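Local coordinates for methylated-DNA--protein-cysteine methyltransferase (Thermococcus kodakarensis, PDB 1MGT) that repairs O6-methylguanine and O4-methylthymine in DNA by transferring the methyl group irreversibly to one of its own cysteines, a suicide reaction, at residues E5-G10 with V14-I19; G48-S53 with P91-V96; S79-L84 with W99-V104. One frame throughout, in Å; residues are numbered along the deposited sequence.

Contact 1: residues E5-G10 with V14-I19; sequences EKFRVG and VWIGVI. With SO4 (sulfate ion), chain C.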
ATOM      1  N   GLU A   5     -11.499  -2.043   9.720  1.00 14.50           N
ATOM      2  CA  GLU A   5     -12.883  -1.870   9.292  1.00 15.56           C
ATOM      3  C   GLU A   5     -13.136  -2.707   8.034  1.00 15.89           C
ATOM      4  O   GLU A   5     -12.226  -2.947   7.244  1.00 13.74           O
ATOM      5  CB  GLU A   5     -13.187  -0.393   9.024  1.00 17.43           C
ATOM      6  CG  GLU A   5     -14.613  -0.128   8.628  1.00 22.59           C
ATOM      7  CD  GLU A   5     -15.015   1.324   8.570  1.00 26.39           C
ATOM      8  OE1 GLU A   5     -14.236   2.208   8.970  1.00 28.87           O
ATOM      9  OE2 GLU A   5     -16.151   1.580   8.081  1.00 29.57           O
ATOM     10  N   LYS A   6     -14.365  -3.181   7.915  1.00 14.27           N
ATOM     11  CA  LYS A   6     -14.726  -4.014   6.748  1.00 15.78           C
ATOM     12  C   LYS A   6     -15.567  -3.164   5.812  1.00 15.80           C
ATOM     13  O   LYS A   6     -16.326  -2.293   6.269  1.00 15.84           O
ATOM     14  CB  LYS A   6     -15.473  -5.208   7.293  1.00 19.60           C
ATOM     15  CG  LYS A   6     -16.390  -6.001   6.402  1.00 22.27           C
ATOM     16  CD  LYS A   6     -17.196  -6.948   7.293  1.00 25.97           C
ATOM     17  CE  LYS A   6     -18.200  -7.766   6.512  1.00 27.92           C
ATOM     18  NZ  LYS A   6     -19.153  -8.396   7.484  1.00 28.84           N
ATOM     19  N   PHE A   7     -15.379  -3.330   4.503  1.00 13.37           N
ATOM     20  CA  PHE A   7     -16.131  -2.565   3.519  1.00 14.14           C
ATOM     21  C   PHE A   7     -16.653  -3.535   2.457  1.00 15.34           C
ATOM     22  O   PHE A   7     -16.009  -4.549   2.163  1.00 16.92           O
ATOM     23  CB  PHE A   7     -15.230  -1.545   2.768  1.00 15.05           C
ATOM     24  CG  PHE A   7     -14.653  -0.520   3.729  1.00 14.84           C
ATOM     25  CD1 PHE A   7     -13.450  -0.752   4.366  1.00 14.09           C
ATOM     26  CD2 PHE A   7     -15.365   0.634   3.995  1.00 14.49           C
ATOM     27  CE1 PHE A   7     -12.954   0.203   5.256  1.00 15.35           C
ATOM     28  CE2 PHE A   7     -14.878   1.576   4.885  1.00 16.35           C
ATOM     29  CZ  PHE A   7     -13.661   1.342   5.521  1.00 14.27           C
ATOM     30  N   ARG A   8     -17.789  -3.204   1.869  1.00 14.72           N
ATOM     31  CA  ARG A   8     -18.319  -4.060   0.810  1.00 14.94           C
ATOM     32  C   ARG A   8     -18.076  -3.372  -0.547  1.00 16.87           C
ATOM     33  O   ARG A   8     -18.178  -2.150  -0.658  1.00 18.27           O
ATOM     34  CB  ARG A   8     -19.833  -4.204   0.977  1.00 16.52           C
ATOM     35  CG  ARG A   8     -20.209  -5.051   2.177  1.00 17.09           C
ATOM     36  CD  ARG A   8     -21.710  -5.424   2.178  1.00 18.39           C
ATOM     37  NE  ARG A   8     -21.974  -6.078   3.472  1.00 20.05           N
ATOM     38  CZ  ARG A   8     -21.678  -7.325   3.764  1.00 20.94           C
ATOM     39  NH1 ARG A   8     -21.120  -8.159   2.895  1.00 19.17           N
ATOM     40  NH2 ARG A   8     -21.950  -7.771   4.998  1.00 20.34           N
ATOM     41  N   VAL A   9     -17.717  -4.144  -1.539  1.00 15.80           N
ATOM     42  CA  VAL A   9     -17.533  -3.636  -2.917  1.00 16.93           C
ATOM     43  C   VAL A   9     -18.331  -4.666  -3.733  1.00 14.85           C
ATOM     44  O   VAL A   9     -17.811  -5.683  -4.144  1.00 17.04           O
ATOM     45  CB  VAL A   9     -16.113  -3.500  -3.408  1.00 17.60           C
ATOM     46  CG1 VAL A   9     -16.131  -2.909  -4.840  1.00 18.99           C
ATOM     47  CG2 VAL A   9     -15.295  -2.576  -2.508  1.00 19.82           C
ATOM     48  N   GLY A  10     -19.639  -4.417  -3.817  1.00 15.40           N
ATOM     49  CA  GLY A  10     -20.507  -5.380  -4.514  1.00 14.76           C
ATOM     50  C   GLY A  10     -20.503  -6.670  -3.671  1.00 16.12           C
ATOM     51  O   GLY A  10     -20.787  -6.607  -2.465  1.00 15.36           O
ATOM     52  N   VAL A  14     -13.852  -6.332   1.673  1.00 12.58           N
ATOM     53  CA  VAL A  14     -12.446  -5.961   1.829  1.00 13.84           C
ATOM     54  C   VAL A  14     -12.241  -5.455   3.275  1.00 12.16           C
ATOM     55  O   VAL A  14     -12.962  -4.559   3.695  1.00 13.36           O
ATOM     56  CB  VAL A  14     -12.038  -4.811   0.880  1.00 16.19           C
ATOM     57  CG1 VAL A  14     -10.604  -4.390   1.113  1.00 19.23           C
ATOM     58  CG2 VAL A  14     -12.179  -5.278  -0.585  1.00 19.90           C
ATOM     59  N   TRP A  15     -11.251  -6.000   3.951  1.00 11.36           N
ATOM     60  CA  TRP A  15     -10.926  -5.575   5.316  1.00 11.51           C
ATOM     61  C   TRP A  15      -9.703  -4.651   5.238  1.00 11.88           C
ATOM     62  O   TRP A  15      -8.753  -5.030   4.545  1.00 11.94           O
ATOM     63  CB  TRP A  15     -10.519  -6.822   6.133  1.00 13.58           C
ATOM     64  CG  TRP A  15     -11.725  -7.627   6.539  1.00 15.89           C
ATOM     65  CD1 TRP A  15     -12.367  -8.591   5.834  1.00 17.04           C
ATOM     66  CD2 TRP A  15     -12.423  -7.490   7.783  1.00 16.18           C
ATOM     67  NE1 TRP A  15     -13.436  -9.069   6.558  1.00 18.20           N
ATOM     68  CE2 TRP A  15     -13.489  -8.417   7.758  1.00 17.52           C
ATOM     69  CE3 TRP A  15     -12.242  -6.668   8.899  1.00 16.11           C
ATOM     70  CZ2 TRP A  15     -14.370  -8.546   8.828  1.00 17.80           C
ATOM     71  CZ3 TRP A  15     -13.132  -6.805   9.963  1.00 18.37           C
ATOM     72  CH2 TRP A  15     -14.179  -7.737   9.907  1.00 16.87           C
ATOM     73  N   ILE A  16      -9.728  -3.514   5.892  1.00 10.91           N
ATOM     74  CA  ILE A  16      -8.585  -2.598   5.846  1.00 10.95           C
ATOM     75  C   ILE A  16      -8.114  -2.329   7.289  1.00 12.61           C
ATOM     76  O   ILE A  16      -8.965  -2.074   8.140  1.00 13.23           O
ATOM     77  CB  ILE A  16      -8.961  -1.294   5.139  1.00 12.07           C
ATOM     78  CG1 ILE A  16      -9.245  -1.542   3.633  1.00 12.42           C
ATOM     79  CG2 ILE A  16      -7.851  -0.252   5.254  1.00 12.29           C
ATOM     80  CD1 ILE A  16      -9.838  -0.296   2.961  1.00 12.29           C
ATOM     81  N   GLY A  17      -6.798  -2.397   7.498  1.00 11.46           N
ATOM     82  CA  GLY A  17      -6.266  -2.159   8.854  1.00 10.40           C
ATOM     83  C   GLY A  17      -5.260  -1.013   8.735  1.00 11.23           C
ATOM     84  O   GLY A  17      -4.510  -0.996   7.754  1.00 11.52           O
ATOM     85  N   VAL A  18      -5.269  -0.063   9.648  1.00  9.51           N
ATOM     86  CA  VAL A  18      -4.348   1.060   9.609  1.00  9.64           C
ATOM     87  C   VAL A  18      -3.648   1.201  10.983  1.00 11.21           C
ATOM     88  O   VAL A  18      -4.343   1.253  11.998  1.00 12.04           O
ATOM     89  CB  VAL A  18      -5.058   2.385   9.284  1.00  9.91           C
ATOM     90  CG1 VAL A  18      -4.040   3.536   9.218  1.00 10.92           C
ATOM     91  CG2 VAL A  18      -5.806   2.322   7.942  1.00 10.65           C
ATOM     92  N   ILE A  19      -2.340   1.152  10.947  1.00 10.86           N
ATOM     93  CA  ILE A  19      -1.533   1.331  12.163  1.00 10.47           C
ATOM     94  C   ILE A  19      -1.220   2.819  12.161  1.00 12.38           C
ATOM     95  O   ILE A  19      -0.767   3.360  11.126  1.00 10.50           O
ATOM     96  CB  ILE A  19      -0.245   0.522  12.109  1.00 10.08           C
ATOM     97  CG1 ILE A  19      -0.556  -0.981  11.906  1.00 11.07           C
ATOM     98  CG2 ILE A  19       0.560   0.796  13.372  1.00 11.53           C
ATOM     99  CD1 ILE A  19       0.714  -1.831  11.789  1.00 13.08           C
TER
HETATM  100  S   SO4 C 302     -20.310 -11.047   5.308  1.00 37.85           S
HETATM  101  O1  SO4 C 302     -20.808  -9.926   6.145  1.00 38.76           O
HETATM  102  O2  SO4 C 302     -21.039 -12.310   5.672  1.00 40.30           O
HETATM  103  O3  SO4 C 302     -18.849 -11.265   5.504  1.00 40.43           O
HETATM  104  O4  SO4 C 302     -20.557 -10.763   3.852  1.00 39.23           O
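The aliphatic part of K6 lies across the indole of W15, a CH-pi contact at the non-hydrogen-bonded pair of two antiparallel strands. K6 CB stands 3.6 Å from the centroid of the six-membered ring of W15, only 2° off the ring normal, so the methylene sits squarely over the face. Further along, K6 CD touches W15 CZ2 at 3.6 Å. With CG anti to the backbone N (chi1 159°) and the chain extended, CG passes above the CE2-CZ2 rim and CD lies beyond it, carrying the ammonium past the ring. There K6 NZ donates to O1 of a sulfate ion, probably from the crystallisation liquor, at 2.6 Å. R8, next but one on the same strand, holds this sulfate end-on in its guanidinium plane, NH1 giving to O4 and NH2 to O1.

The strands are the first two of the three-stranded antiparallel sheet in the N-terminal domain, whose sequence family belongs to the RNase H clan, and form a beta hairpin. E5 pairs with I16 and F7 with V14, each through two backbone hydrogen bonds; F7 N reaches V14 O at 2.8 Å. Between these pairs, K6 and W15 bring their CA atoms closer together, and W15 CA makes a CA-H...O contact with E5 O.

E5, F7, V14 and I16 occupy the other face of the sheet. There the side chains of F7 and I16 cross at about a right angle, with F7 CE1 3.9 Å from I16 CD1, while the F7 ring also stacks on F68 of helix 63-71, whose side chain I16 also touches. On the K6 face, W15 reaches R33 and L36 of helix 33-49, which places the hairpin between the two helices.

Contact 2: residues G48-S53 with P91-V96; sequences GKRGVS and PFEKKV. With SO4 (sulfate ion), chain D.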
ATOM      1  N   GLY A  48       8.988  -2.556  13.261  1.00 12.05           N
ATOM      2  CA  GLY A  48       9.684  -2.623  14.580  1.00 13.13           C
ATOM      3  C   GLY A  48      11.165  -2.895  14.354  1.00 14.19           C
ATOM      4  O   GLY A  48      12.011  -2.332  15.050  1.00 15.11           O
ATOM      5  N   LYS A  49      11.548  -3.727  13.380  1.00 14.40           N
ATOM      6  CA  LYS A  49      12.947  -4.001  13.095  1.00 15.10           C
ATOM      7  C   LYS A  49      13.650  -2.766  12.534  1.00 16.02           C
ATOM      8  O   LYS A  49      14.895  -2.712  12.470  1.00 16.30           O
ATOM      9  CB  LYS A  49      13.071  -5.193  12.132  1.00 19.78           C
ATOM     10  CG  LYS A  49      12.856  -6.528  12.872  1.00 25.06           C
ATOM     11  CD  LYS A  49      14.195  -7.098  13.301  1.00 30.23           C
ATOM     12  CE  LYS A  49      14.222  -7.515  14.763  1.00 31.60           C
ATOM     13  NZ  LYS A  49      13.139  -8.477  15.104  1.00 33.49           N
ATOM     14  N   ARG A  50      12.894  -1.770  12.090  1.00 13.26           N
ATOM     15  CA  ARG A  50      13.468  -0.531  11.576  1.00 15.11           C
ATOM     16  C   ARG A  50      13.421   0.580  12.610  1.00 14.67           C
ATOM     17  O   ARG A  50      13.668   1.747  12.319  1.00 15.32           O
ATOM     18  CB  ARG A  50      12.849  -0.091  10.253  1.00 14.78           C
ATOM     19  CG  ARG A  50      13.515  -0.960   9.133  1.00 16.45           C
ATOM     20  CD  ARG A  50      13.031  -0.418   7.808  1.00 15.52           C
ATOM     21  NE  ARG A  50      13.666  -1.133   6.688  1.00 15.40           N
ATOM     22  CZ  ARG A  50      13.495  -0.590   5.451  1.00 16.01           C
ATOM     23  NH1 ARG A  50      12.786   0.511   5.323  1.00 12.12           N
ATOM     24  NH2 ARG A  50      14.056  -1.216   4.427  1.00 16.13           N
ATOM     25  N   GLY A  51      13.142   0.195  13.870  1.00 15.27           N
ATOM     26  CA  GLY A  51      13.097   1.121  14.968  1.00 13.02           C
ATOM     27  C   GLY A  51      11.845   1.897  15.195  1.00 13.45           C
ATOM     28  O   GLY A  51      11.840   2.887  15.953  1.00 14.61           O
ATOM     29  N   VAL A  52      10.721   1.534  14.586  1.00 11.60           N
ATOM     30  CA  VAL A  52       9.471   2.241  14.760  1.00 12.96           C
ATOM     31  C   VAL A  52       8.706   1.685  15.974  1.00 13.12           C
ATOM     32  O   VAL A  52       8.640   0.470  16.114  1.00 14.69           O
ATOM     33  CB  VAL A  52       8.590   2.078  13.491  1.00 12.44           C
ATOM     34  CG1 VAL A  52       7.287   2.835  13.654  1.00 12.75           C
ATOM     35  CG2 VAL A  52       9.402   2.593  12.288  1.00 12.04           C
ATOM     36  N   SER A  53       8.200   2.563  16.814  1.00 14.99           N
ATOM     37  CA  SER A  53       7.435   2.130  17.992  1.00 16.68           C
ATOM     38  C   SER A  53       5.975   1.957  17.586  1.00 15.28           C
ATOM     39  O   SER A  53       5.380   2.935  17.138  1.00 16.77           O
ATOM     40  CB  SER A  53       7.535   3.233  19.073  1.00 19.72           C
ATOM     41  OG  SER A  53       8.885   3.189  19.527  1.00 24.87           O
ATOM     42  N   PRO A  91      15.318   6.926   2.744  1.00 13.96           N
ATOM     43  CA  PRO A  91      15.237   8.030   1.809  1.00 14.50           C
ATOM     44  C   PRO A  91      15.006   7.508   0.377  1.00 11.67           C
ATOM     45  O   PRO A  91      14.203   8.122  -0.344  1.00 15.10           O
ATOM     46  CB  PRO A  91      16.597   8.720   1.941  1.00 17.35           C
ATOM     47  CG  PRO A  91      17.057   8.363   3.337  1.00 17.58           C
ATOM     48  CD  PRO A  91      16.598   6.924   3.518  1.00 16.38           C
ATOM     49  N   PHE A  92      15.655   6.435  -0.018  1.00 11.35           N
ATOM     50  CA  PHE A  92      15.482   5.864  -1.354  1.00 11.77           C
ATOM     51  C   PHE A  92      14.034   5.370  -1.516  1.00 12.88           C
ATOM     52  O   PHE A  92      13.331   5.654  -2.466  1.00 11.40           O
ATOM     53  CB  PHE A  92      16.413   4.697  -1.629  1.00 13.08           C
ATOM     54  CG  PHE A  92      16.081   3.961  -2.902  1.00 13.00           C
ATOM     55  CD1 PHE A  92      16.267   4.612  -4.123  1.00 15.61           C
ATOM     56  CD2 PHE A  92      15.663   2.656  -2.905  1.00 13.85           C
ATOM     57  CE1 PHE A  92      15.986   3.950  -5.301  1.00 14.08           C
ATOM     58  CE2 PHE A  92      15.372   1.994  -4.077  1.00 15.92           C
ATOM     59  CZ  PHE A  92      15.535   2.652  -5.277  1.00 14.70           C
ATOM     60  N   GLU A  93      13.584   4.555  -0.528  1.00 11.30           N
ATOM     61  CA  GLU A  93      12.211   4.057  -0.608  1.00 11.87           C
ATOM     62  C   GLU A  93      11.219   5.185  -0.706  1.00 11.21           C
ATOM     63  O   GLU A  93      10.276   5.130  -1.495  1.00 10.95           O
ATOM     64  CB  GLU A  93      11.903   3.156   0.620  1.00 10.57           C
ATOM     65  CG  GLU A  93      12.691   1.845   0.567  1.00 12.40           C
ATOM     66  CD  GLU A  93      12.798   1.172   1.935  1.00 12.93           C
ATOM     67  OE1 GLU A  93      12.286   1.746   2.926  1.00 11.68           O
ATOM     68  OE2 GLU A  93      13.393   0.075   1.996  1.00 14.08           O
ATOM     69  N   LYS A  94      11.368   6.246   0.085  1.00 10.31           N
ATOM     70  CA  LYS A  94      10.476   7.372   0.061  1.00 11.16           C
ATOM     71  C   LYS A  94      10.428   8.014  -1.335  1.00 11.67           C
ATOM     72  O   LYS A  94       9.339   8.365  -1.792  1.00 10.97           O
ATOM     73  CB  LYS A  94      10.897   8.465   1.054  1.00 12.49           C
ATOM     74  CG  LYS A  94       9.998   9.702   1.051  1.00 13.58           C
ATOM     75  CD  LYS A  94      10.243  10.479   2.361  1.00 17.37           C
ATOM     76  CE  LYS A  94       9.332  11.707   2.409  1.00 21.46           C
ATOM     77  NZ  LYS A  94       9.882  12.708   3.378  1.00 26.77           N
ATOM     78  N   LYS A  95      11.592   8.151  -1.939  1.00 13.49           N
ATOM     79  CA  LYS A  95      11.698   8.751  -3.287  1.00 15.58           C
ATOM     80  C   LYS A  95      10.906   7.925  -4.287  1.00 12.16           C
ATOM     81  O   LYS A  95      10.133   8.451  -5.096  1.00 11.78           O
ATOM     82  CB  LYS A  95      13.159   8.851  -3.695  1.00 18.42           C
ATOM     83  CG  LYS A  95      13.467   9.314  -5.121  1.00 22.50           C
ATOM     84  CD  LYS A  95      14.924   8.935  -5.438  1.00 26.26           C
ATOM     85  CE  LYS A  95      15.402   9.479  -6.770  1.00 29.62           C
ATOM     86  NZ  LYS A  95      16.570   8.667  -7.280  1.00 32.05           N
ATOM     87  N   VAL A  96      11.074   6.610  -4.206  1.00 11.04           N
ATOM     88  CA  VAL A  96      10.319   5.732  -5.113  1.00 12.00           C
ATOM     89  C   VAL A  96       8.831   5.852  -4.843  1.00 11.71           C
ATOM     90  O   VAL A  96       8.017   6.017  -5.777  1.00  9.23           O
ATOM     91  CB  VAL A  96      10.800   4.281  -4.971  1.00 11.98           C
ATOM     92  CG1 VAL A  96       9.866   3.300  -5.683  1.00 13.06           C
ATOM     93  CG2 VAL A  96      12.238   4.120  -5.437  1.00 14.97           C
TER
HETATM   94  S   SO4 D 303      15.292  -4.246   5.791  1.00 55.26           S
HETATM   95  O1  SO4 D 303      15.273  -3.490   7.082  1.00 55.67           O
HETATM   96  O2  SO4 D 303      13.967  -4.912   5.568  1.00 56.08           O
HETATM   97  O3  SO4 D 303      16.369  -5.292   5.841  1.00 56.76           O
HETATM   98  O4  SO4 D 303      15.575  -3.322   4.644  1.00 56.00           O
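R50 and E93 reach for each other head-on across the gap and meet in a bidentate salt bridge. The guanidinium of R50 presents its end, so that NH1 gives to E93 OE1 at 2.7 Å and NH2 to E93 OE2 at 2.8 Å. Both oxygens accept on their syn lone pairs, and the two planes are only 5° apart. Two nearly straight bonds thus hold both flat groups against rotation.

The extended chains make this reach possible, for the CA atoms of R50 and E93 are 13.1 Å apart. R50 keeps CG beside its backbone N (chi1 -79°) and runs straight from there to NE; E93 is likewise extended beyond CG. Along the other edge of the guanidinium, R50 NE donates to O1 of a sulfate ion at 2.9 Å and NH2 to O4. NH2 is therefore shared between carboxylate and sulfate, and R132 binds the sulfate as well. The two anions, both in the guanidinium plane, probably share its positive charge.

E93 OE1 also accepts from T90 N and R50 NH1 gives to G88 O, tying the pair to the linker just before helix 91-103. R50 itself stands where helix 33-49 ends in a Schellman motif, with G51 at positive phi as C-prime residue. The contact is an inter-domain ion pair, joining the RNase H-like N-terminal part to the DNA-binding domain of the MGMT fold.

Contact 3: residues S79-L84 with W99-V104; sequences SFLREL and WLTKNV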
ATOM      1  N   SER A  79      -3.251  12.869  -2.833  1.00 19.57           N
ATOM      2  CA  SER A  79      -3.792  13.678  -1.726  1.00 23.42           C
ATOM      3  C   SER A  79      -3.627  12.984  -0.387  1.00 22.66           C
ATOM      4  O   SER A  79      -3.754  13.647   0.644  1.00 25.13           O
ATOM      5  CB  SER A  79      -5.254  14.033  -1.972  1.00 25.51           C
ATOM      6  OG  SER A  79      -6.030  12.857  -2.016  1.00 31.03           O
ATOM      7  N   PHE A  80      -3.300  11.688  -0.373  1.00 20.67           N
ATOM      8  CA  PHE A  80      -3.119  10.967   0.890  1.00 19.31           C
ATOM      9  C   PHE A  80      -1.682  11.053   1.381  1.00 17.91           C
ATOM     10  O   PHE A  80      -1.416  10.721   2.542  1.00 17.31           O
ATOM     11  CB  PHE A  80      -3.504   9.496   0.722  1.00 19.58           C
ATOM     12  CG  PHE A  80      -3.838   8.764   2.006  1.00 20.51           C
ATOM     13  CD1 PHE A  80      -5.147   8.669   2.435  1.00 22.41           C
ATOM     14  CD2 PHE A  80      -2.857   8.172   2.768  1.00 21.44           C
ATOM     15  CE1 PHE A  80      -5.460   7.999   3.607  1.00 22.35           C
ATOM     16  CE2 PHE A  80      -3.149   7.489   3.938  1.00 22.49           C
ATOM     17  CZ  PHE A  80      -4.465   7.411   4.359  1.00 21.64           C
ATOM     18  N   LEU A  81      -0.738  11.522   0.552  1.00 17.31           N
ATOM     19  CA  LEU A  81       0.659  11.603   0.966  1.00 17.54           C
ATOM     20  C   LEU A  81       0.871  12.348   2.283  1.00 17.72           C
ATOM     21  O   LEU A  81       1.693  11.915   3.085  1.00 17.49           O
ATOM     22  CB  LEU A  81       1.502  12.291  -0.107  1.00 18.67           C
ATOM     23  CG  LEU A  81       2.490  11.584  -0.984  1.00 22.29           C
ATOM     24  CD1 LEU A  81       2.420  10.084  -1.058  1.00 21.49           C
ATOM     25  CD2 LEU A  81       2.464  12.190  -2.417  1.00 21.69           C
ATOM     26  N   ARG A  82       0.168  13.437   2.540  1.00 18.66           N
ATOM     27  CA  ARG A  82       0.332  14.201   3.770  1.00 21.57           C
ATOM     28  C   ARG A  82      -0.065  13.457   5.043  1.00 21.12           C
ATOM     29  O   ARG A  82       0.329  13.882   6.134  1.00 20.99           O
ATOM     30  CB  ARG A  82      -0.541  15.476   3.654  1.00 24.73           C
ATOM     31  CG  ARG A  82      -1.885  15.147   3.047  1.00 30.17           C
ATOM     32  CD  ARG A  82      -3.030  15.109   4.030  1.00 34.98           C
ATOM     33  NE  ARG A  82      -3.808  16.346   4.023  1.00 39.30           N
ATOM     34  CZ  ARG A  82      -3.376  17.568   4.264  1.00 42.00           C
ATOM     35  NH1 ARG A  82      -4.230  18.605   4.214  1.00 43.78           N
ATOM     36  NH2 ARG A  82      -2.110  17.821   4.559  1.00 42.95           N
ATOM     37  N   GLU A  83      -0.835  12.386   4.928  1.00 19.45           N
ATOM     38  CA  GLU A  83      -1.241  11.616   6.097  1.00 21.23           C
ATOM     39  C   GLU A  83      -0.190  10.576   6.498  1.00 18.52           C
ATOM     40  O   GLU A  83      -0.300  10.001   7.586  1.00 18.31           O
ATOM     41  CB  GLU A  83      -2.526  10.842   5.802  1.00 24.09           C
ATOM     42  CG  GLU A  83      -3.652  11.620   5.170  1.00 27.45           C
ATOM     43  CD  GLU A  83      -4.432  12.449   6.170  1.00 30.30           C
ATOM     44  OE1 GLU A  83      -4.058  12.456   7.362  1.00 32.56           O
ATOM     45  OE2 GLU A  83      -5.414  13.089   5.745  1.00 32.86           O
ATOM     46  N   LEU A  84       0.789  10.317   5.648  1.00 15.69           N
ATOM     47  CA  LEU A  84       1.814   9.316   5.906  1.00 14.73           C
ATOM     48  C   LEU A  84       2.957   9.780   6.764  1.00 14.13           C
ATOM     49  O   LEU A  84       3.533  10.841   6.511  1.00 15.76           O
ATOM     50  CB  LEU A  84       2.380   8.797   4.554  1.00 16.20           C
ATOM     51  CG  LEU A  84       1.301   8.272   3.596  1.00 15.52           C
ATOM     52  CD1 LEU A  84       1.932   7.823   2.274  1.00 14.87           C
ATOM     53  CD2 LEU A  84       0.520   7.120   4.218  1.00 15.00           C
ATOM     54  N   TRP A  99       7.405   9.233  -6.108  1.00 14.15           N
ATOM     55  CA  TRP A  99       7.331   9.363  -7.599  1.00 14.45           C
ATOM     56  C   TRP A  99       6.186   8.556  -8.143  1.00 13.31           C
ATOM     57  O   TRP A  99       5.392   8.975  -8.995  1.00 12.54           O
ATOM     58  CB  TRP A  99       8.673   8.930  -8.215  1.00 15.27           C
ATOM     59  CG  TRP A  99       8.750   9.318  -9.680  1.00 16.23           C
ATOM     60  CD1 TRP A  99       9.283  10.483 -10.167  1.00 17.04           C
ATOM     61  CD2 TRP A  99       8.270   8.574 -10.800  1.00 16.45           C
ATOM     62  NE1 TRP A  99       9.173  10.499 -11.552  1.00 17.30           N
ATOM     63  CE2 TRP A  99       8.558   9.347 -11.960  1.00 17.21           C
ATOM     64  CE3 TRP A  99       7.653   7.343 -10.962  1.00 17.17           C
ATOM     65  CZ2 TRP A  99       8.229   8.911 -13.247  1.00 17.48           C
ATOM     66  CZ3 TRP A  99       7.315   6.904 -12.238  1.00 17.61           C
ATOM     67  CH2 TRP A  99       7.629   7.698 -13.355  1.00 17.14           C
ATOM     68  N   LEU A 100       6.071   7.313  -7.658  1.00 12.85           N
ATOM     69  CA  LEU A 100       5.011   6.408  -8.069  1.00 12.22           C
ATOM     70  C   LEU A 100       3.640   6.997  -7.788  1.00 11.70           C
ATOM     71  O   LEU A 100       2.712   6.966  -8.620  1.00 12.40           O
ATOM     72  CB  LEU A 100       5.197   5.085  -7.285  1.00 13.30           C
ATOM     73  CG  LEU A 100       4.185   3.994  -7.546  1.00 18.06           C
ATOM     74  CD1 LEU A 100       4.284   3.549  -9.029  1.00 15.26           C
ATOM     75  CD2 LEU A 100       4.423   2.803  -6.618  1.00 16.68           C
ATOM     76  N   THR A 101       3.455   7.554  -6.582  1.00 11.95           N
ATOM     77  CA  THR A 101       2.177   8.114  -6.204  1.00 11.96           C
ATOM     78  C   THR A 101       1.783   9.345  -6.991  1.00 12.05           C
ATOM     79  O   THR A 101       0.612   9.546  -7.322  1.00 13.15           O
ATOM     80  CB  THR A 101       2.196   8.457  -4.676  1.00 13.43           C
ATOM     81  OG1 THR A 101       2.528   7.216  -3.981  1.00 13.10           O
ATOM     82  CG2 THR A 101       0.813   8.884  -4.223  1.00 15.33           C
ATOM     83  N   LYS A 102       2.750  10.205  -7.300  1.00 12.47           N
ATOM     84  CA  LYS A 102       2.435  11.426  -8.031  1.00 14.80           C
ATOM     85  C   LYS A 102       2.383  11.212  -9.543  1.00 15.99           C
ATOM     86  O   LYS A 102       1.702  11.983 -10.231  1.00 16.38           O
ATOM     87  CB  LYS A 102       3.566  12.451  -7.771  1.00 18.13           C
ATOM     88  CG  LYS A 102       3.445  13.107  -6.394  1.00 21.44           C
ATOM     89  CD  LYS A 102       4.547  14.142  -6.180  1.00 25.24           C
ATOM     90  CE  LYS A 102       4.711  14.385  -4.675  1.00 28.37           C
ATOM     91  NZ  LYS A 102       5.383  15.689  -4.388  1.00 30.59           N
ATOM     92  N   ASN A 103       3.113  10.212 -10.043  1.00 13.67           N
ATOM     93  CA  ASN A 103       3.121  10.081 -11.509  1.00 14.88           C
ATOM     94  C   ASN A 103       2.439   8.914 -12.151  1.00 16.27           C
ATOM     95  O   ASN A 103       2.165   9.023 -13.376  1.00 15.78           O
ATOM     96  CB  ASN A 103       4.626  10.070 -11.932  1.00 15.97           C
ATOM     97  CG  ASN A 103       5.278  11.396 -11.614  1.00 17.63           C
ATOM     98  OD1 ASN A 103       4.949  12.405 -12.241  1.00 17.70           O
ATOM     99  ND2 ASN A 103       6.173  11.409 -10.632  1.00 16.25           N
ATOM    100  N   VAL A 104       2.188   7.817 -11.469  1.00 13.02           N
ATOM    101  CA  VAL A 104       1.531   6.655 -12.081  1.00 14.58           C
ATOM    102  C   VAL A 104       0.055   6.747 -11.734  1.00 17.28           C
ATOM    103  O   VAL A 104      -0.379   6.403 -10.631  1.00 15.51           O
ATOM    104  CB  VAL A 104       2.191   5.348 -11.650  1.00 13.91           C
ATOM    105  CG1 VAL A 104       1.599   4.148 -12.374  1.00 15.86           C
ATOM    106  CG2 VAL A 104       3.700   5.431 -11.998  1.00 15.20           C
TER
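L81 extends its two methyl groups to the last turn of helix 91-103, where they meet T101 and K102. Ahead of it in the 79-84 segment, S79 bonds through OG to D76 O, and the F80 ring leads away from helix 91-103 to pack on K66, V67 and V70 of helix 63-71.

L81 points toward helix 91-103. Its CD1 meets T101 CG2 tip to tip at 3.7 Å, while CD2 lies 3.9 Å from K102 CE, the lysine chain passing at about a right angle to the leucine. With OG1 beside the backbone N of T101 (chi1 -57°) and CG2 anti to it, the methyl faces L81; OG1 is turned back along the helix to bond Y97 O, which satisfies the hydroxyl. The extended K102 chain passes L81 with its aliphatic part, CE nearest.

E83 lays CG over the face of the F80 ring, 4.1 Å above its plane. The segment closes with L84, whose side chain touches Y135 and whose N bonds L81 O at 3.2 Å. Small and apolar, this contact sets the linker that follows helix 63-71 against the C-terminal end of helix 91-103. That is consistent with the linker between the N-terminal part and the DNA-binding domain of an MGMT-family protein packing on the latter's first helix, with T101 also touching P140, the neighbour of the inferred nucleophile C141.

Overall arrangement
Contact 1 lies within the N-terminal sheet, whereas contacts 2 and 3 both bring earlier parts of the chain against helix 91-103: 48-53 at its first turn, 79-84 near its last. These two alternate along the chain, their centres about 16 Å apart, one a charged pair and the other a packing of aliphatic groups. Contact 1 closes before either opens; its centre is about 25 Å from that of contact 2 and 20 Å from that of contact 3. The inferred methyl acceptor C141 lies about 11 Å from E93 and 8 Å from T101, side chain to side chain. Contact 1 is away from this site, and its sulfate is separate from that at R50.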